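Local atomic coordinates of nitrophorin Cim l NP (PDB entry 2IMQ), a protein that carries nitric oxide on a cysteine-ligated heme and delivers it to the victim of a feeding bed bug, causing vasodilation. Residues N145-S157 against L166-T178. Sequence-based numbering, arbitrary orientation.
Sequences NTKYAYDTRLDYS and LFWIGDLNVRVET
In the packed half of this contact Trp168 meets Tyr150 and Leu154 with its six-membered ring, a path set by CG lying anti to the backbone N (chi1 -166°). Its CH2 meets CD1 of Tyr150 at 3.5 Å and CB of Leu154 at 3.7 Å. The Tyr150 and Trp168 rings are nearly parallel (18°) yet slid so far apart that they barely overlap. Tyr150 is held at its far end, where OH donates to OD2 of Asp155 on the anti lone pair; Trp168 is held by NE1, bonded to Ser134 OG of strand 127-135. CD2 of Leu166 rests on CB of Tyr156 (3.6 Å).

Polar bonds and water take over toward Lys147. Ala149 N donates to Leu172 O (2.9 Å), and Asn173 ND2, with its acceptor in the amide plane, reaches Lys147 O along a nearly straight bond (168°). The partly exposed Lys147 bends at its end, bringing NZ to Asn173 O (2.8 Å); a water links NZ to Asn173 OD1. Arg175 grips Asp171 end-on in a salt bridge, while Asn15 ND2 also bonds OD2. The Asx turn made by Asp171 OD1 and Asn173 N follows the corner the chain turns at Gly170, beyond strand 165-169, in the DNase I-like beta-sandwich.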
ATOM      1  N   ASN A 145       6.357  19.399   7.727  1.00 15.88           N
ATOM      2  CA  ASN A 145       7.492  20.050   7.060  1.00 15.69           C
ATOM      3  C   ASN A 145       8.490  19.067   6.466  1.00 14.72           C
ATOM      4  O   ASN A 145       9.663  19.401   6.336  1.00 15.46           O
ATOM      5  CB  ASN A 145       8.191  21.108   7.913  1.00 16.72           C
ATOM      6  CG  ASN A 145       8.931  22.159   7.046  1.00 15.68           C
ATOM      7  OD1 ASN A 145       9.964  22.738   7.474  1.00 20.62           O
ATOM      8  ND2 ASN A 145       8.411  22.439   5.899  1.00 16.08           N
ATOM      9  N   THR A 146       7.995  17.923   6.069  1.00 14.72           N
ATOM     10  CA  THR A 146       8.741  16.963   5.271  1.00 13.00           C
ATOM     11  C   THR A 146       7.972  16.616   4.026  1.00 13.72           C
ATOM     12  O   THR A 146       6.807  16.934   3.862  1.00 16.28           O
ATOM     13  CB  THR A 146       9.007  15.671   5.985  1.00 14.45           C
ATOM     14  OG1 THR A 146       7.832  14.819   5.980  1.00 15.00           O
ATOM     15  CG2 THR A 146       9.501  15.897   7.382  1.00 15.72           C
ATOM     16  N   LYS A 147       8.617  15.881   3.124  1.00 13.84           N
ATOM     17  CA  LYS A 147       8.007  15.445   1.906  1.00 14.24           C
ATOM     18  C   LYS A 147       7.303  14.106   2.062  1.00 13.70           C
ATOM     19  O   LYS A 147       6.744  13.602   1.105  1.00 14.68           O
ATOM     20  CB  LYS A 147       9.035  15.313   0.806  1.00 14.46           C
ATOM     21  CG  LYS A 147       9.973  14.119   0.967  1.00 15.50           C
ATOM     22  CD  LYS A 147      11.066  14.026  -0.077  1.00 16.62           C
ATOM     23  CE  LYS A 147      11.998  12.890   0.269  1.00 19.96           C
ATOM     24  NZ  LYS A 147      11.694  11.747  -0.530  1.00 21.16           N
ATOM     25  N   TYR A 148       7.377  13.515   3.249  1.00 13.03           N
ATOM     26  CA  TYR A 148       6.899  12.135   3.409  1.00 12.43           C
ATOM     27  C   TYR A 148       5.360  12.133   3.542  1.00 13.24           C
ATOM     28  O   TYR A 148       4.752  13.016   4.110  1.00 15.18           O
ATOM     29  CB  TYR A 148       7.565  11.482   4.599  1.00 13.27           C
ATOM     30  CG  TYR A 148       9.086  11.528   4.533  1.00 13.73           C
ATOM     31  CD1 TYR A 148       9.838  12.195   5.494  1.00 14.24           C
ATOM     32  CD2 TYR A 148       9.764  10.993   3.471  1.00 13.84           C
ATOM     33  CE1 TYR A 148      11.214  12.283   5.410  1.00 14.75           C
ATOM     34  CE2 TYR A 148      11.148  11.100   3.369  1.00 14.31           C
ATOM     35  CZ  TYR A 148      11.865  11.712   4.334  1.00 13.87           C
ATOM     36  OH  TYR A 148      13.210  11.825   4.189  1.00 15.72           O
ATOM     37  N   ALA A 149       4.751  11.049   3.042  1.00 13.98           N
ATOM     38  CA  ALA A 149       3.310  10.914   2.992  1.00 13.65           C
ATOM     39  C   ALA A 149       2.761  10.379   4.318  1.00 14.54           C
ATOM     40  O   ALA A 149       2.148   9.322   4.404  1.00 15.89           O
ATOM     41  CB  ALA A 149       2.897  10.066   1.817  1.00 14.40           C
ATOM     42  N   TYR A 150       2.988  11.152   5.359  1.00 16.08           N
ATOM     43  CA  TYR A 150       2.482  10.891   6.683  1.00 16.78           C
ATOM     44  C   TYR A 150       1.629  12.086   7.147  1.00 17.70           C
ATOM     45  O   TYR A 150       1.979  13.245   6.893  1.00 19.40           O
ATOM     46  CB  TYR A 150       3.598  10.706   7.704  1.00 17.79           C
ATOM     47  CG  TYR A 150       3.109  10.344   9.086  1.00 17.63           C
ATOM     48  CD1 TYR A 150       2.806   9.057   9.380  1.00 17.98           C
ATOM     49  CD2 TYR A 150       2.959  11.304  10.078  1.00 19.25           C
ATOM     50  CE1 TYR A 150       2.333   8.710  10.620  1.00 18.58           C
ATOM     51  CE2 TYR A 150       2.505  10.976  11.314  1.00 20.42           C
ATOM     52  CZ  TYR A 150       2.215   9.668  11.614  1.00 20.46           C
ATOM     53  OH  TYR A 150       1.717   9.309  12.857  1.00 21.46           O
ATOM     54  N   ASP A 151       0.521  11.799   7.814  1.00 17.99           N
ATOM     55  CA  ASP A 151      -0.199  12.783   8.573  1.00 18.90           C
ATOM     56  C   ASP A 151      -0.774  12.028   9.761  1.00 19.19           C
ATOM     57  O   ASP A 151      -1.239  10.884   9.650  1.00 18.77           O
ATOM     58  CB  ASP A 151      -1.312  13.342   7.688  1.00 19.28           C
ATOM     59  CG  ASP A 151      -2.030  14.546   8.288  1.00 22.99           C
ATOM     60  OD1 ASP A 151      -2.786  14.353   9.245  1.00 25.95           O
ATOM     61  OD2 ASP A 151      -1.878  15.689   7.821  1.00 28.18           O
ATOM     62  N   THR A 152      -0.834  12.699  10.909  1.00 19.60           N
ATOM     63  CA  THR A 152      -1.245  11.984  12.140  1.00 21.61           C
ATOM     64  C   THR A 152      -2.697  11.582  12.034  1.00 21.00           C
ATOM     65  O   THR A 152      -3.092  10.629  12.660  1.00 21.16           O
ATOM     66  CB  THR A 152      -1.022  12.839  13.378  1.00 22.93           C
ATOM     67  OG1 THR A 152      -1.636  14.095  13.147  1.00 28.84           O
ATOM     68  CG2 THR A 152       0.427  13.086  13.586  1.00 24.22           C
ATOM     69  N   ARG A 153      -3.501  12.301  11.248  1.00 19.37           N
ATOM     70  CA  ARG A 153      -4.909  11.974  11.066  1.00 20.75           C
ATOM     71  C   ARG A 153      -5.143  10.660  10.360  1.00 19.92           C
ATOM     72  O   ARG A 153      -6.218  10.103  10.405  1.00 21.49           O
ATOM     73  CB  ARG A 153      -5.606  13.068  10.267  1.00 20.45           C
ATOM     74  CG  ARG A 153      -5.706  14.422  11.022  1.00 23.18           C
ATOM     75  CD  ARG A 153      -6.228  15.490  10.124  1.00 24.26           C
ATOM     76  NE  ARG A 153      -5.195  15.973   9.201  1.00 25.00           N
ATOM     77  CZ  ARG A 153      -5.388  16.897   8.260  1.00 27.39           C
ATOM     78  NH1 ARG A 153      -6.571  17.482   8.140  1.00 29.26           N
ATOM     79  NH2 ARG A 153      -4.401  17.265   7.462  1.00 27.27           N
ATOM     80  N   LEU A 154      -4.109  10.158   9.691  1.00 19.17           N
ATOM     81  CA  LEU A 154      -4.157   8.884   8.924  1.00 18.51           C
ATOM     82  C   LEU A 154      -3.656   7.712   9.754  1.00 18.66           C
ATOM     83  O   LEU A 154      -3.727   6.554   9.314  1.00 19.93           O
ATOM     84  CB  LEU A 154      -3.356   9.013   7.628  1.00 16.84           C
ATOM     85  CG  LEU A 154      -3.815  10.075   6.657  1.00 18.18           C
ATOM     86  CD1 LEU A 154      -2.764  10.284   5.565  1.00 19.59           C
ATOM     87  CD2 LEU A 154      -5.128   9.727   6.024  1.00 19.72           C
ATOM     88  N   ASP A 155      -3.208   7.990  10.982  1.00 18.59           N
ATOM     89  CA  ASP A 155      -2.496   7.030  11.814  1.00 19.50           C
ATOM     90  C   ASP A 155      -3.413   6.633  12.969  1.00 20.55           C
ATOM     91  O   ASP A 155      -3.460   7.305  14.037  1.00 20.67           O
ATOM     92  CB  ASP A 155      -1.217   7.632  12.370  1.00 19.13           C
ATOM     93  CG  ASP A 155      -0.367   6.640  13.067  1.00 20.05           C
ATOM     94  OD1 ASP A 155      -0.885   5.572  13.523  1.00 20.73           O
ATOM     95  OD2 ASP A 155       0.848   6.868  13.242  1.00 21.62           O
ATOM     96  N   TYR A 156      -4.109   5.505  12.790  1.00 20.72           N
ATOM     97  CA  TYR A 156      -5.087   5.025  13.758  1.00 21.83           C
ATOM     98  C   TYR A 156      -4.451   4.262  14.906  1.00 22.08           C
ATOM     99  O   TYR A 156      -5.157   3.653  15.738  1.00 24.06           O
ATOM    100  CB  TYR A 156      -6.184   4.225  13.040  1.00 21.54           C
ATOM    101  CG  TYR A 156      -7.288   5.055  12.451  1.00 22.34           C
ATOM    102  CD1 TYR A 156      -7.077   6.282  11.859  1.00 23.07           C
ATOM    103  CD2 TYR A 156      -8.568   4.563  12.441  1.00 24.33           C
ATOM    104  CE1 TYR A 156      -8.132   7.026  11.354  1.00 24.04           C
ATOM    105  CE2 TYR A 156      -9.612   5.289  11.936  1.00 23.10           C
ATOM    106  CZ  TYR A 156      -9.392   6.512  11.408  1.00 23.38           C
ATOM    107  OH  TYR A 156     -10.402   7.269  10.881  1.00 26.97           O
ATOM    108  N   SER A 157      -3.130   4.293  14.997  1.00 22.88           N
ATOM    109  CA  SER A 157      -2.423   3.819  16.178  1.00 25.78           C
ATOM    110  C   SER A 157      -2.287   4.965  17.195  1.00 26.39           C
ATOM    111  O   SER A 157      -1.972   4.700  18.360  1.00 29.55           O
ATOM    112  CB  SER A 157      -1.041   3.254  15.863  1.00 26.42           C
ATOM    113  OG  SER A 157      -0.084   4.249  15.627  1.00 25.52           O
ATOM    114  N   LEU A 166      -3.286  -2.751  11.842  1.00 17.11           N
ATOM    115  CA  LEU A 166      -3.132  -1.594  10.992  1.00 18.05           C
ATOM    116  C   LEU A 166      -2.145  -1.843   9.902  1.00 14.65           C
ATOM    117  O   LEU A 166      -1.071  -2.407  10.121  1.00 16.69           O
ATOM    118  CB  LEU A 166      -2.689  -0.374  11.767  1.00 18.65           C
ATOM    119  CG  LEU A 166      -3.659   0.031  12.894  1.00 19.72           C
ATOM    120  CD1 LEU A 166      -3.121  -0.474  14.109  1.00 21.60           C
ATOM    121  CD2 LEU A 166      -3.878   1.512  12.880  1.00 21.04           C
ATOM    122  N   PHE A 167      -2.516  -1.417   8.721  1.00 16.14           N
ATOM    123  CA  PHE A 167      -1.654  -1.497   7.515  1.00 15.43           C
ATOM    124  C   PHE A 167      -1.640  -0.158   6.810  1.00 15.89           C
ATOM    125  O   PHE A 167      -2.664   0.495   6.703  1.00 16.71           O
ATOM    126  CB  PHE A 167      -2.205  -2.593   6.588  1.00 16.67           C
ATOM    127  CG  PHE A 167      -2.263  -3.940   7.279  1.00 15.48           C
ATOM    128  CD1 PHE A 167      -3.409  -4.358   7.944  1.00 16.52           C
ATOM    129  CD2 PHE A 167      -1.147  -4.759   7.325  1.00 16.83           C
ATOM    130  CE1 PHE A 167      -3.408  -5.577   8.623  1.00 17.13           C
ATOM    131  CE2 PHE A 167      -1.149  -5.966   8.011  1.00 17.76           C
ATOM    132  CZ  PHE A 167      -2.300  -6.356   8.667  1.00 18.32           C
ATOM    133  N   TRP A 168      -0.485   0.232   6.312  1.00 13.82           N
ATOM    134  CA  TRP A 168      -0.351   1.466   5.587  1.00 14.69           C
ATOM    135  C   TRP A 168       0.407   1.065   4.336  1.00 13.15           C
ATOM    136  O   TRP A 168       1.531   0.556   4.392  1.00 14.64           O
ATOM    137  CB  TRP A 168       0.476   2.460   6.394  1.00 14.39           C
ATOM    138  CG  TRP A 168       0.445   3.888   5.931  1.00 14.41           C
ATOM    139  CD1 TRP A 168       0.515   4.371   4.684  1.00 14.75           C
ATOM    140  CD2 TRP A 168       0.279   5.005   6.772  1.00 14.99           C
ATOM    141  NE1 TRP A 168       0.436   5.743   4.680  1.00 15.44           N
ATOM    142  CE2 TRP A 168       0.293   6.156   5.971  1.00 13.88           C
ATOM    143  CE3 TRP A 168       0.158   5.162   8.170  1.00 17.30           C
ATOM    144  CZ2 TRP A 168       0.155   7.404   6.493  1.00 16.01           C
ATOM    145  CZ3 TRP A 168       0.026   6.436   8.672  1.00 16.44           C
ATOM    146  CH2 TRP A 168       0.019   7.519   7.839  1.00 15.78           C
ATOM    147  N   ILE A 169      -0.230   1.293   3.205  1.00 13.99           N
ATOM    148  CA  ILE A 169       0.243   0.793   1.896  1.00 13.93           C
ATOM    149  C   ILE A 169       0.184   1.889   0.856  1.00 14.59           C
ATOM    150  O   ILE A 169      -0.786   2.637   0.785  1.00 16.88           O
ATOM    151  CB  ILE A 169      -0.574  -0.427   1.426  1.00 14.67           C
ATOM    152  CG1 ILE A 169      -2.078  -0.138   1.393  1.00 16.50           C
ATOM    153  CG2 ILE A 169      -0.248  -1.616   2.328  1.00 16.42           C
ATOM    154  CD1 ILE A 169      -2.865  -1.329   0.756  1.00 18.22           C
ATOM    155  N   GLY A 170       1.240   1.979   0.064  1.00 14.65           N
ATOM    156  CA  GLY A 170       1.311   2.960  -0.992  1.00 15.39           C
ATOM    157  C   GLY A 170       2.731   3.449  -1.108  1.00 13.69           C
ATOM    158  O   GLY A 170       3.657   2.971  -0.442  1.00 14.43           O
ATOM    159  N   ASP A 171       2.877   4.419  -1.984  1.00 13.66           N
ATOM    160  CA  ASP A 171       4.139   5.101  -2.176  1.00 14.21           C
ATOM    161  C   ASP A 171       4.202   6.208  -1.130  1.00 13.80           C
ATOM    162  O   ASP A 171       3.432   7.194  -1.204  1.00 16.50           O
ATOM    163  CB  ASP A 171       4.271   5.637  -3.584  1.00 14.49           C
ATOM    164  CG  ASP A 171       5.527   6.424  -3.825  1.00 14.26           C
ATOM    165  OD1 ASP A 171       6.305   6.619  -2.850  1.00 14.89           O
ATOM    166  OD2 ASP A 171       5.722   6.824  -4.996  1.00 17.21           O
ATOM    167  N   LEU A 172       5.052   6.030  -0.132  1.00 13.70           N
ATOM    168  CA  LEU A 172       5.187   6.942   0.991  1.00 13.86           C
ATOM    169  C   LEU A 172       5.987   8.220   0.697  1.00 12.68           C
ATOM    170  O   LEU A 172       6.171   9.032   1.571  1.00 13.73           O
ATOM    171  CB  LEU A 172       5.823   6.234   2.159  1.00 15.11           C
ATOM    172  CG  LEU A 172       5.183   4.906   2.629  1.00 18.95           C
ATOM    173  CD1 LEU A 172       5.981   4.304   3.757  1.00 19.07           C
ATOM    174  CD2 LEU A 172       3.740   5.045   3.029  1.00 22.18           C
ATOM    175  N   ASN A 173       6.480   8.319  -0.517  1.00 12.62           N
ATOM    176  CA  ASN A 173       7.374   9.387  -0.933  1.00 12.69           C
ATOM    177  C   ASN A 173       8.683   9.345  -0.206  1.00 13.08           C
ATOM    178  O   ASN A 173       9.356  10.322  -0.022  1.00 14.46           O
ATOM    179  CB  ASN A 173       6.745  10.799  -0.909  1.00 14.41           C
ATOM    180  CG  ASN A 173       7.373  11.668  -1.926  1.00 15.23           C
ATOM    181  OD1 ASN A 173       7.746  11.182  -3.002  1.00 19.48           O
ATOM    182  ND2 ASN A 173       7.502  12.948  -1.610  1.00 16.43           N
ATOM    183  N   VAL A 174       9.045   8.146   0.217  1.00 12.45           N
ATOM    184  CA  VAL A 174      10.338   7.791   0.815  1.00 11.88           C
ATOM    185  C   VAL A 174      11.258   7.280  -0.336  1.00 12.34           C
ATOM    186  O   VAL A 174      10.844   6.408  -1.082  1.00 12.97           O
ATOM    187  CB  VAL A 174      10.165   6.699   1.903  1.00 12.86           C
ATOM    188  CG1 VAL A 174      11.475   6.129   2.300  1.00 14.93           C
ATOM    189  CG2 VAL A 174       9.448   7.290   3.096  1.00 14.56           C
ATOM    190  N   ARG A 175      12.465   7.804  -0.372  1.00 11.29           N
ATOM    191  CA  ARG A 175      13.404   7.457  -1.446  1.00 11.94           C
ATOM    192  C   ARG A 175      14.763   7.076  -0.859  1.00 11.90           C
ATOM    193  O   ARG A 175      14.966   7.138   0.338  1.00 12.44           O
ATOM    194  CB  ARG A 175      13.528   8.596  -2.442  1.00 13.37           C
ATOM    195  CG  ARG A 175      12.188   9.016  -3.084  1.00 13.57           C
ATOM    196  CD  ARG A 175      11.706   7.945  -4.026  1.00 14.21           C
ATOM    197  NE  ARG A 175      10.517   8.275  -4.788  1.00 14.63           N
ATOM    198  CZ  ARG A 175       9.285   7.922  -4.443  1.00 14.15           C
ATOM    199  NH1 ARG A 175       9.055   7.287  -3.297  1.00 12.82           N
ATOM    200  NH2 ARG A 175       8.281   8.221  -5.229  1.00 16.10           N
ATOM    201  N   VAL A 176      15.650   6.650  -1.745  1.00 12.74           N
ATOM    202  CA  VAL A 176      16.995   6.311  -1.359  1.00 12.25           C
ATOM    203  C   VAL A 176      17.860   7.533  -1.554  1.00 13.27           C
ATOM    204  O   VAL A 176      18.010   8.019  -2.680  1.00 14.52           O
ATOM    205  CB  VAL A 176      17.462   5.114  -2.212  1.00 13.45           C
ATOM    206  CG1 VAL A 176      18.961   4.880  -2.117  1.00 15.39           C
ATOM    207  CG2 VAL A 176      16.743   3.816  -1.807  1.00 13.92           C
ATOM    208  N   GLU A 177      18.453   8.001  -0.474  1.00 12.45           N
ATOM    209  CA  GLU A 177      19.210   9.227  -0.461  1.00 13.52           C
ATOM    210  C   GLU A 177      20.706   8.926  -0.658  1.00 13.99           C
ATOM    211  O   GLU A 177      21.506   9.026   0.249  1.00 16.01           O
ATOM    212  CB  GLU A 177      18.942   9.952   0.851  1.00 14.85           C
ATOM    213  CG  GLU A 177      19.396  11.397   0.810  1.00 17.25           C
ATOM    214  CD  GLU A 177      18.965  12.235   1.967  1.00 18.31           C
ATOM    215  OE1 GLU A 177      17.907  11.945   2.566  1.00 19.41           O
ATOM    216  OE2 GLU A 177      19.704  13.229   2.234  1.00 23.01           O
ATOM    217  N   THR A 178      21.060   8.596  -1.881  1.00 13.78           N
ATOM    218  CA  THR A 178      22.433   8.543  -2.343  1.00 13.99           C
ATOM    219  C   THR A 178      22.411   8.771  -3.830  1.00 13.80           C
ATOM    220  O   THR A 178      21.366   8.918  -4.461  1.00 15.09           O
ATOM    221  CB  THR A 178      23.093   7.212  -1.967  1.00 15.24           C
ATOM    222  OG1 THR A 178      24.500   7.262  -2.215  1.00 15.32           O
ATOM    223  CG2 THR A 178      22.546   6.019  -2.711  1.00 16.50           C
TER
HETATM  224  O   HOH W   1      10.871  12.086  -3.106  1.00 27.23           O